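PDB 5JOZ: Non-reducing end alpha-L-arabinofuranosidase BoGH43B from Bacteroides ovatus, which hydrolyses terminal non-reducing alpha-L-arabinofuranoside residues from xyloglucan branches, turning 'S' units into 'X' units. Local coordinates for residues Val203-Lys208 with Gly212-Ser217; Val102-Ala107 with Gly134-Leu139; Val242-Lys245 with Trp249-Val252. All coordinates share one frame; numbering follows the deposited sequence.

Contact 1: residues Val203-Lys208 with Gly212-Ser217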
loop_
_atom_site.group_PDB
_atom_site.type_symbol
_atom_site.label_atom_id
_atom_site.label_comp_id
_atom_site.label_asym_id
_atom_site.label_seq_id
_atom_site.Cartn_x
_atom_site.Cartn_y
_atom_site.Cartn_z
ATOM N N VAL A 203 -18.858 -5.723 9.772
ATOM C CA VAL A 203 -19.913 -6.101 10.726
ATOM C C VAL A 203 -19.469 -5.778 12.146
ATOM O O VAL A 203 -18.286 -5.585 12.398
ATOM C CB VAL A 203 -20.314 -7.600 10.603
ATOM C CG1 VAL A 203 -20.742 -7.926 9.177
ATOM C CG2 VAL A 203 -19.206 -8.548 11.066
ATOM N N ILE A 204 -20.415 -5.709 13.078
ATOM C CA ILE A 204 -20.080 -5.380 14.472
ATOM C C ILE A 204 -20.901 -6.188 15.481
ATOM O O ILE A 204 -21.975 -6.693 15.165
ATOM C CB ILE A 204 -20.166 -3.852 14.708
ATOM C CG1 ILE A 204 -19.395 -3.437 15.976
ATOM C CG2 ILE A 204 -21.605 -3.374 14.715
ATOM C CD1 ILE A 204 -19.180 -1.940 16.101
ATOM N N GLN A 205 -20.342 -6.345 16.678
ATOM C CA GLN A 205 -21.008 -6.994 17.809
ATOM C C GLN A 205 -20.498 -6.371 19.107
ATOM O O GLN A 205 -19.447 -5.716 19.113
ATOM C CB GLN A 205 -20.733 -8.501 17.792
ATOM C CG GLN A 205 -19.258 -8.875 17.714
ATOM C CD GLN A 205 -19.046 -10.362 17.503
ATOM O OE1 GLN A 205 -19.528 -11.183 18.274
ATOM N NE2 GLN A 205 -18.317 -10.712 16.451
ATOM N N ARG A 206 -21.231 -6.568 20.201
ATOM C CA ARG A 206 -20.878 -5.933 21.466
ATOM C C ARG A 206 -21.201 -6.776 22.705
ATOM O O ARG A 206 -21.989 -7.723 22.659
ATOM C CB ARG A 206 -21.539 -4.555 21.569
ATOM C CG ARG A 206 -22.947 -4.553 22.154
ATOM C CD ARG A 206 -23.655 -3.238 21.890
ATOM N NE ARG A 206 -25.046 -3.267 22.311
ATOM C CZ ARG A 206 -25.919 -2.266 22.162
ATOM N NH1 ARG A 206 -25.567 -1.113 21.587
ATOM N NH2 ARG A 206 -27.171 -2.425 22.591
ATOM N N SER A 207 -20.575 -6.397 23.814
ATOM C CA SER A 207 -20.780 -7.057 25.096
ATOM C C SER A 207 -20.628 -6.055 26.242
ATOM O O SER A 207 -19.961 -5.038 26.099
ATOM C CB SER A 207 -19.772 -8.190 25.227
ATOM O OG SER A 207 -19.766 -8.737 26.532
ATOM N N LYS A 208 -21.264 -6.347 27.371
ATOM C CA LYS A 208 -21.033 -5.599 28.614
ATOM C C LYS A 208 -19.603 -5.836 29.132
ATOM O O LYS A 208 -19.024 -4.955 29.783
ATOM C CB LYS A 208 -22.068 -5.978 29.692
ATOM N N GLY A 212 -16.814 -11.295 26.691
ATOM C CA GLY A 212 -18.037 -11.828 26.088
ATOM C C GLY A 212 -19.085 -12.244 27.111
ATOM O O GLY A 212 -18.895 -12.017 28.304
ATOM N N PRO A 213 -20.193 -12.852 26.675
ATOM C CA PRO A 213 -20.472 -13.166 25.278
ATOM C C PRO A 213 -20.945 -11.944 24.476
ATOM O O PRO A 213 -21.563 -11.027 25.031
ATOM C CB PRO A 213 -21.588 -14.205 25.390
ATOM C CG PRO A 213 -22.353 -13.776 26.598
ATOM C CD PRO A 213 -21.376 -13.088 27.525
ATOM N N TYR A 214 -20.637 -11.948 23.181
ATOM C CA TYR A 214 -20.980 -10.850 22.282
ATOM C C TYR A 214 -22.228 -11.195 21.505
ATOM O O TYR A 214 -22.434 -12.356 21.140
ATOM C CB TYR A 214 -19.836 -10.556 21.304
ATOM C CG TYR A 214 -18.652 -9.869 21.944
ATOM C CD1 TYR A 214 -17.762 -10.582 22.753
ATOM C CD2 TYR A 214 -18.422 -8.510 21.755
ATOM C CE1 TYR A 214 -16.677 -9.964 23.351
ATOM C CE2 TYR A 214 -17.341 -7.874 22.350
ATOM C CZ TYR A 214 -16.467 -8.605 23.140
ATOM O OH TYR A 214 -15.390 -7.987 23.717
ATOM N N GLU A 215 -23.046 -10.176 21.248
ATOM C CA GLU A 215 -24.253 -10.318 20.451
ATOM C C GLU A 215 -24.170 -9.400 19.230
ATOM O O GLU A 215 -23.591 -8.320 19.314
ATOM C CB GLU A 215 -25.484 -9.995 21.304
ATOM C CG GLU A 215 -25.819 -11.103 22.300
ATOM C CD GLU A 215 -26.882 -10.708 23.311
ATOM O OE1 GLU A 215 -27.592 -9.702 23.103
ATOM O OE2 GLU A 215 -27.014 -11.414 24.325
ATOM N N PRO A 216 -24.761 -9.823 18.100
ATOM C CA PRO A 216 -24.571 -9.101 16.846
ATOM C C PRO A 216 -25.422 -7.837 16.746
ATOM O O PRO A 216 -26.443 -7.715 17.423
ATOM C CB PRO A 216 -25.010 -10.129 15.805
ATOM C CG PRO A 216 -26.106 -10.905 16.495
ATOM C CD PRO A 216 -25.748 -10.916 17.955
ATOM N N SER A 217 -25.000 -6.912 15.893
ATOM C CA SER A 217 -25.790 -5.721 15.601
ATOM C C SER A 217 -27.053 -6.104 14.840
ATOM O O SER A 217 -26.993 -6.952 13.943
ATOM C CB SER A 217 -25.003 -4.722 14.762
ATOM O OG SER A 217 -25.816 -3.627 14.381
HETATM O O HOH W 1 -22.353 -11.839 18.256
#
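Ser207 CB sits over the middle of the Tyr214 ring, 3.6 Å from the centroid and 7° off the ring normal, a CH-pi contact. With OG anti to the backbone N (chi1 170°), the hydroxyl of Ser207 lies on the carbonyl side and points on into the turn, to its hydrogen-bond partner Ser209 O. Gln205 reaches Tyr214 from another direction: its amide plane stands at 90° to the ring, and OE1 comes to 3.1 Å from Tyr214 CB, beside the root of the side chain. One water donates to Gln205 OE1 at 2.9 Å and, more weakly, to Tyr214 O, tying the amide to the backbone opposite. The other end of that amide is held as well: Gln205 NE2 bonds to Ser168 O, consistent with the way round the group sits.

The backbones behind these side chains pair as antiparallel strands. Arg206 and Glu215 form a hydrogen-bonded pair, with Arg206 N to Glu215 O at 3.1 Å and Glu215 N to Arg206 O at 3.0 Å, and Ser217 N continues the ladder to Ile204 O at 3.1 Å. Gln205 and Pro216 are the adjoining non-hydrogen-bonded pair, which suits a proline because it has no N-H to give. A cis peptide bond precedes Pro213, where the chain leaves the turn, and Tyr214 OH is tied to Pro210 O.

The hairpin forms the outer edge of a four-stranded antiparallel sheet in the family 43 catalytic domain: 215-216 is the last strand, and 201-207 pairs on its other side with 186-193. Gln205 and Tyr214 pack against strand 159-168 of the preceding sheet, while Arg206 makes cation-pi contacts with Tyr186 and Trp282 and an NH1 hydrogen bond to Asp280 O.

Contact 2: residues Val102-Ala107 with Gly134-Leu139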
loop_
_atom_site.group_PDB
_atom_site.type_symbol
_atom_site.label_atom_id
_atom_site.label_comp_id
_atom_site.label_asym_id
_atom_site.label_seq_id
_atom_site.Cartn_x
_atom_site.Cartn_y
_atom_site.Cartn_z
ATOM N N VAL A 102 3.847 -12.002 14.121
ATOM C CA VAL A 102 3.261 -10.767 14.614
ATOM C C VAL A 102 4.291 -9.973 15.390
ATOM O O VAL A 102 4.992 -10.527 16.215
ATOM C CB VAL A 102 2.003 -11.049 15.457
ATOM C CG1 VAL A 102 1.468 -9.784 16.114
ATOM C CG2 VAL A 102 0.930 -11.679 14.575
ATOM N N PHE A 103 4.367 -8.674 15.117
ATOM C CA PHE A 103 5.309 -7.764 15.787
ATOM C C PHE A 103 4.641 -6.418 16.026
ATOM O O PHE A 103 3.665 -6.093 15.367
ATOM C CB PHE A 103 6.549 -7.525 14.911
ATOM C CG PHE A 103 6.243 -6.742 13.671
ATOM C CD1 PHE A 103 5.763 -7.388 12.553
ATOM C CD2 PHE A 103 6.341 -5.352 13.657
ATOM C CE1 PHE A 103 5.402 -6.678 11.423
ATOM C CE2 PHE A 103 5.990 -4.632 12.522
ATOM C CZ PHE A 103 5.519 -5.303 11.402
ATOM N N TYR A 104 5.202 -5.618 16.921
ATOM C CA TYR A 104 4.931 -4.192 16.913
ATOM C C TYR A 104 6.193 -3.368 17.057
ATOM O O TYR A 104 7.223 -3.871 17.488
ATOM C CB TYR A 104 3.858 -3.780 17.949
ATOM C CG TYR A 104 4.209 -3.914 19.420
ATOM C CD1 TYR A 104 4.006 -5.114 20.096
ATOM C CD2 TYR A 104 4.695 -2.821 20.152
ATOM C CE1 TYR A 104 4.307 -5.242 21.448
ATOM C CE2 TYR A 104 5.000 -2.940 21.510
ATOM C CZ TYR A 104 4.804 -4.157 22.151
ATOM O OH TYR A 104 5.098 -4.302 23.491
ATOM N N VAL A 105 6.083 -2.093 16.675
ATOM C CA VAL A 105 7.144 -1.097 16.807
ATOM C C VAL A 105 6.546 0.168 17.404
ATOM O O VAL A 105 5.353 0.410 17.256
ATOM C CB VAL A 105 7.814 -0.759 15.446
ATOM C CG1 VAL A 105 8.644 -1.931 14.955
ATOM C CG2 VAL A 105 6.793 -0.364 14.387
ATOM N N THR A 106 7.391 0.977 18.042
ATOM C CA THR A 106 6.958 2.162 18.780
ATOM C C THR A 106 7.742 3.415 18.405
ATOM O O THR A 106 8.841 3.330 17.883
ATOM C CB THR A 106 7.082 1.974 20.326
ATOM O OG1 THR A 106 8.456 1.933 20.726
ATOM C CG2 THR A 106 6.379 0.705 20.783
ATOM N N ALA A 107 7.167 4.579 18.697
ATOM C CA ALA A 107 7.826 5.858 18.426
ATOM C C ALA A 107 7.258 7.001 19.270
ATOM O O ALA A 107 6.099 6.971 19.676
ATOM C CB ALA A 107 7.697 6.200 16.947
ATOM N N GLY A 134 -6.279 1.469 31.360
ATOM C CA GLY A 134 -4.852 1.218 31.610
ATOM C C GLY A 134 -4.290 -0.136 31.176
ATOM O O GLY A 134 -3.260 -0.569 31.692
ATOM N N LYS A 135 -4.953 -0.797 30.228
ATOM C CA LYS A 135 -4.522 -2.095 29.699
ATOM C C LYS A 135 -4.372 -2.005 28.193
ATOM O O LYS A 135 -5.089 -1.248 27.526
ATOM C CB LYS A 135 -5.548 -3.182 29.996
ATOM C CG LYS A 135 -5.859 -3.372 31.467
ATOM C CD LYS A 135 -6.789 -4.554 31.678
ATOM C CE LYS A 135 -7.052 -4.800 33.154
ATOM N NZ LYS A 135 -7.424 -6.221 33.377
ATOM N N MET A 136 -3.451 -2.802 27.665
ATOM C CA MET A 136 -3.210 -2.899 26.233
ATOM C C MET A 136 -3.793 -4.220 25.737
ATOM O O MET A 136 -3.165 -5.277 25.887
ATOM C CB MET A 136 -1.710 -2.819 25.959
ATOM C CG MET A 136 -1.294 -2.994 24.510
ATOM S SD MET A 136 0.488 -2.770 24.390
ATOM C CE MET A 136 0.865 -3.567 22.834
ATOM N N TYR A 137 -4.994 -4.145 25.148
ATOM C CA TYR A 137 -5.687 -5.321 24.611
ATOM C C TYR A 137 -5.121 -5.727 23.253
ATOM O O TYR A 137 -4.758 -4.874 22.455
ATOM C CB TYR A 137 -7.199 -5.076 24.489
ATOM C CG TYR A 137 -7.912 -5.100 25.808
ATOM C CD1 TYR A 137 -8.435 -6.287 26.310
ATOM C CD2 TYR A 137 -8.074 -3.937 26.560
ATOM C CE1 TYR A 137 -9.082 -6.317 27.535
ATOM C CE2 TYR A 137 -8.734 -3.960 27.783
ATOM C CZ TYR A 137 -9.225 -5.155 28.262
ATOM O OH TYR A 137 -9.878 -5.197 29.462
ATOM N N PHE A 138 -5.058 -7.035 23.017
ATOM C CA PHE A 138 -4.614 -7.624 21.749
ATOM C C PHE A 138 -5.794 -8.448 21.285
ATOM O O PHE A 138 -6.227 -9.340 22.003
ATOM C CB PHE A 138 -3.375 -8.516 21.953
ATOM C CG PHE A 138 -2.929 -9.282 20.714
ATOM C CD1 PHE A 138 -3.565 -10.471 20.328
ATOM C CD2 PHE A 138 -1.835 -8.845 19.964
ATOM C CE1 PHE A 138 -3.148 -11.181 19.206
ATOM C CE2 PHE A 138 -1.410 -9.553 18.834
ATOM C CZ PHE A 138 -2.066 -10.724 18.453
ATOM N N LEU A 139 -6.313 -8.129 20.100
ATOM C CA LEU A 139 -7.391 -8.864 19.486
ATOM C C LEU A 139 -6.886 -9.364 18.128
ATOM O O LEU A 139 -6.270 -8.605 17.374
ATOM C CB LEU A 139 -8.603 -7.946 19.358
ATOM C CG LEU A 139 -9.872 -8.469 18.678
ATOM C CD1 LEU A 139 -10.523 -9.585 19.474
ATOM C CD2 LEU A 139 -10.856 -7.330 18.469
#
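Met136 CE rests over one face of the Tyr104 ring, 4.2 Å from the centroid and displaced toward the rim near CZ and CE1. This is a CH-pi contact made by the methyl group at the end of a fully extended side chain: CG is anti to the backbone N (chi1 176°), and the later torsions also stay near 180°, carrying CE from its own sheet to the neighbouring one. Tyr104 comes to meet it from the opposite direction. Its hydroxyl is held further out by a hydrogen bond to Pro154 O, so the ring is anchored beyond the methyl contact.

Val102 makes the second bridge. Its CG1 methyl lies in the plane of the Phe138 ring and touches the edge at CE2, 4.0 Å away, in a purely apolar contact. The Phe138 ring also meets Phe159 edge-to-face and packs on Ile90 and Met152, while Met136 also touches Ile129, Phe131 and Met152. No hydrogen bond crosses between the segments; even the closest CA atoms, those of Val102 and Phe138, are 11.1 Å apart.

Such face-to-face packing of neighbouring four-stranded antiparallel sheets through buried apolar side chains is how blades join in a beta-propeller, the five-bladed catalytic fold of family 43. Here strand 102-107 of one blade meets strand 135-141 of the next, with Val102 about 8 Å, side chain to side chain, from Asp126, the inferred pKa-modulating residue.

Contact 3: residues Val242-Lys245 with Trp249-Val252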
loop_
_atom_site.group_PDB
_atom_site.type_symbol
_atom_site.label_atom_id
_atom_site.label_comp_id
_atom_site.label_asym_id
_atom_site.label_seq_id
_atom_site.Cartn_x
_atom_site.Cartn_y
_atom_site.Cartn_z
ATOM N N VAL A 242 -12.711 6.286 14.118
ATOM C CA VAL A 242 -12.040 7.400 14.808
ATOM C C VAL A 242 -13.095 8.392 15.265
ATOM O O VAL A 242 -14.054 8.659 14.537
ATOM C CB VAL A 242 -11.018 8.131 13.898
ATOM C CG1 VAL A 242 -11.651 8.610 12.587
ATOM C CG2 VAL A 242 -10.369 9.296 14.627
ATOM N N GLN A 243 -12.924 8.941 16.459
ATOM C CA GLN A 243 -13.867 9.920 16.981
ATOM C C GLN A 243 -13.198 11.293 17.036
ATOM O O GLN A 243 -12.048 11.410 17.451
ATOM C CB GLN A 243 -14.370 9.513 18.371
ATOM C CG GLN A 243 -15.573 10.333 18.820
ATOM C CD GLN A 243 -16.005 10.094 20.269
ATOM O OE1 GLN A 243 -15.201 9.759 21.128
ATOM N NE2 GLN A 243 -17.293 10.298 20.540
ATOM N N LEU A 244 -13.944 12.321 16.640
ATOM C CA LEU A 244 -13.478 13.711 16.676
ATOM C C LEU A 244 -13.804 14.377 18.014
ATOM O O LEU A 244 -14.630 13.886 18.779
ATOM C CB LEU A 244 -14.143 14.515 15.559
ATOM C CG LEU A 244 -14.117 13.917 14.163
ATOM C CD1 LEU A 244 -14.788 14.839 13.153
ATOM C CD2 LEU A 244 -12.694 13.646 13.752
ATOM N N LYS A 245 -13.185 15.525 18.252
ATOM C CA LYS A 245 -13.434 16.347 19.446
ATOM C C LYS A 245 -14.879 16.844 19.592
ATOM O O LYS A 245 -15.329 17.061 20.707
ATOM C CB LYS A 245 -12.497 17.549 19.471
ATOM C CG LYS A 245 -11.035 17.173 19.639
ATOM C CD LYS A 245 -10.151 18.411 19.670
ATOM C CE LYS A 245 -8.826 18.123 20.358
ATOM N NZ LYS A 245 -8.053 19.371 20.601
ATOM N N TRP A 249 -18.302 10.604 14.612
ATOM C CA TRP A 249 -17.536 9.415 14.247
ATOM C C TRP A 249 -17.363 9.291 12.722
ATOM O O TRP A 249 -18.303 9.538 11.935
ATOM C CB TRP A 249 -18.226 8.168 14.801
ATOM C CG TRP A 249 -18.138 8.027 16.295
ATOM C CD1 TRP A 249 -18.922 8.655 17.232
ATOM C CD2 TRP A 249 -17.235 7.190 17.024
ATOM N NE1 TRP A 249 -18.554 8.254 18.496
ATOM C CE2 TRP A 249 -17.525 7.354 18.396
ATOM C CE3 TRP A 249 -16.202 6.322 16.652
ATOM C CZ2 TRP A 249 -16.806 6.695 19.398
ATOM C CZ3 TRP A 249 -15.492 5.667 17.647
ATOM C CH2 TRP A 249 -15.794 5.863 19.006
ATOM N N TRP A 250 -16.140 8.926 12.342
ATOM C CA TRP A 250 -15.755 8.620 10.980
ATOM C C TRP A 250 -15.088 7.251 10.937
ATOM O O TRP A 250 -14.524 6.775 11.944
ATOM C CB TRP A 250 -14.834 9.716 10.436
ATOM C CG TRP A 250 -15.595 10.982 10.220
ATOM C CD1 TRP A 250 -15.906 11.930 11.157
ATOM C CD2 TRP A 250 -16.207 11.405 9.005
ATOM N NE1 TRP A 250 -16.651 12.938 10.582
ATOM C CE2 TRP A 250 -16.848 12.638 9.262
ATOM C CE3 TRP A 250 -16.253 10.877 7.714
ATOM C CZ2 TRP A 250 -17.543 13.332 8.280
ATOM C CZ3 TRP A 250 -16.931 11.576 6.735
ATOM C CH2 TRP A 250 -17.570 12.788 7.022
ATOM N N ALA A 251 -15.205 6.605 9.780
ATOM C CA ALA A 251 -14.568 5.333 9.502
ATOM C C ALA A 251 -13.641 5.495 8.311
ATOM O O ALA A 251 -13.986 6.162 7.338
ATOM C CB ALA A 251 -15.615 4.278 9.202
ATOM N N VAL A 252 -12.457 4.899 8.394
ATOM C CA VAL A 252 -11.673 4.645 7.192
ATOM C C VAL A 252 -11.810 3.162 6.890
ATOM O O VAL A 252 -12.039 2.366 7.793
ATOM C CB VAL A 252 -10.202 5.091 7.299
ATOM C CG1 VAL A 252 -10.143 6.601 7.465
ATOM C CG2 VAL A 252 -9.467 4.359 8.437
#
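Gln243 lies across one face of the Trp249 indole, its amide plane inclined 31° to the ring. CB stands 3.7 Å from the centroid of the six-membered ring and 6° off its normal, a CH-pi contact, while CG follows over the same face nearer the rim by CE2 and NE1. With CG anti to the backbone N (chi1 -167°) the chain runs from CB over the six-membered ring to CG above CE2, and the amide reaches past the rim between NE1 and CZ2. At its far end Gln243 NE2 passes 3.2 Å from Trp249 NE1, but both are donors and no bond forms; NE2 gives its hydrogen bond to Gly247 O in the turn. A leucine in place of Trp249 would probably leave the aliphatic part of Gln243 without the broad face it lies on and take away the edge-to-face partner of Trp277.

The second tryptophan packs on the opposite face of the hairpin. Leu244 CD1 approaches the pyrrole part of Trp250 obliquely, 3.7 Å from CD1 of that ring, and Val242 CG1 lies 4.0 Å from Trp250 CB. Two backbone bonds join the strands: Val242 N to Trp250 O at 2.9 Å, somewhat bent, and Trp250 N to Val242 O at 3.0 Å, nearly straight. Gln243 and Trp249 form the next, non-hydrogen-bonded pair, placing their side chains together on the other face.

Strand 234-243 is an edge strand of its four-stranded antiparallel sheet, and strand 249-256 continues it toward 269-277, on which both tryptophans pack. Val242 and Leu244 face the first sheet of the domain, touching Phe26 of strand 25-29, with Val242 also on Ile19 and Arg21 of strand 18-22.

All three contacts belong to the family 43 catalytic domain and follow in series along the chain: contact 2, then contact 1, then contact 3. Their centres lie 20 to 22 Å apart, and none touches another; contacts 1 and 2 come within about 7 Å at their nearest atoms. Contacts 1 and 3 are each a hairpin inside a single four-stranded sheet, the fourth and fifth along the chain, whereas contact 2 spans the second and third sheets. Strands 215-216 and 234-243 are consecutive, so the chain leaves contact 1 at one sheet's edge and enters the next. Together they illustrate hydrogen-bonded pairing within propeller blades and apolar packing between them.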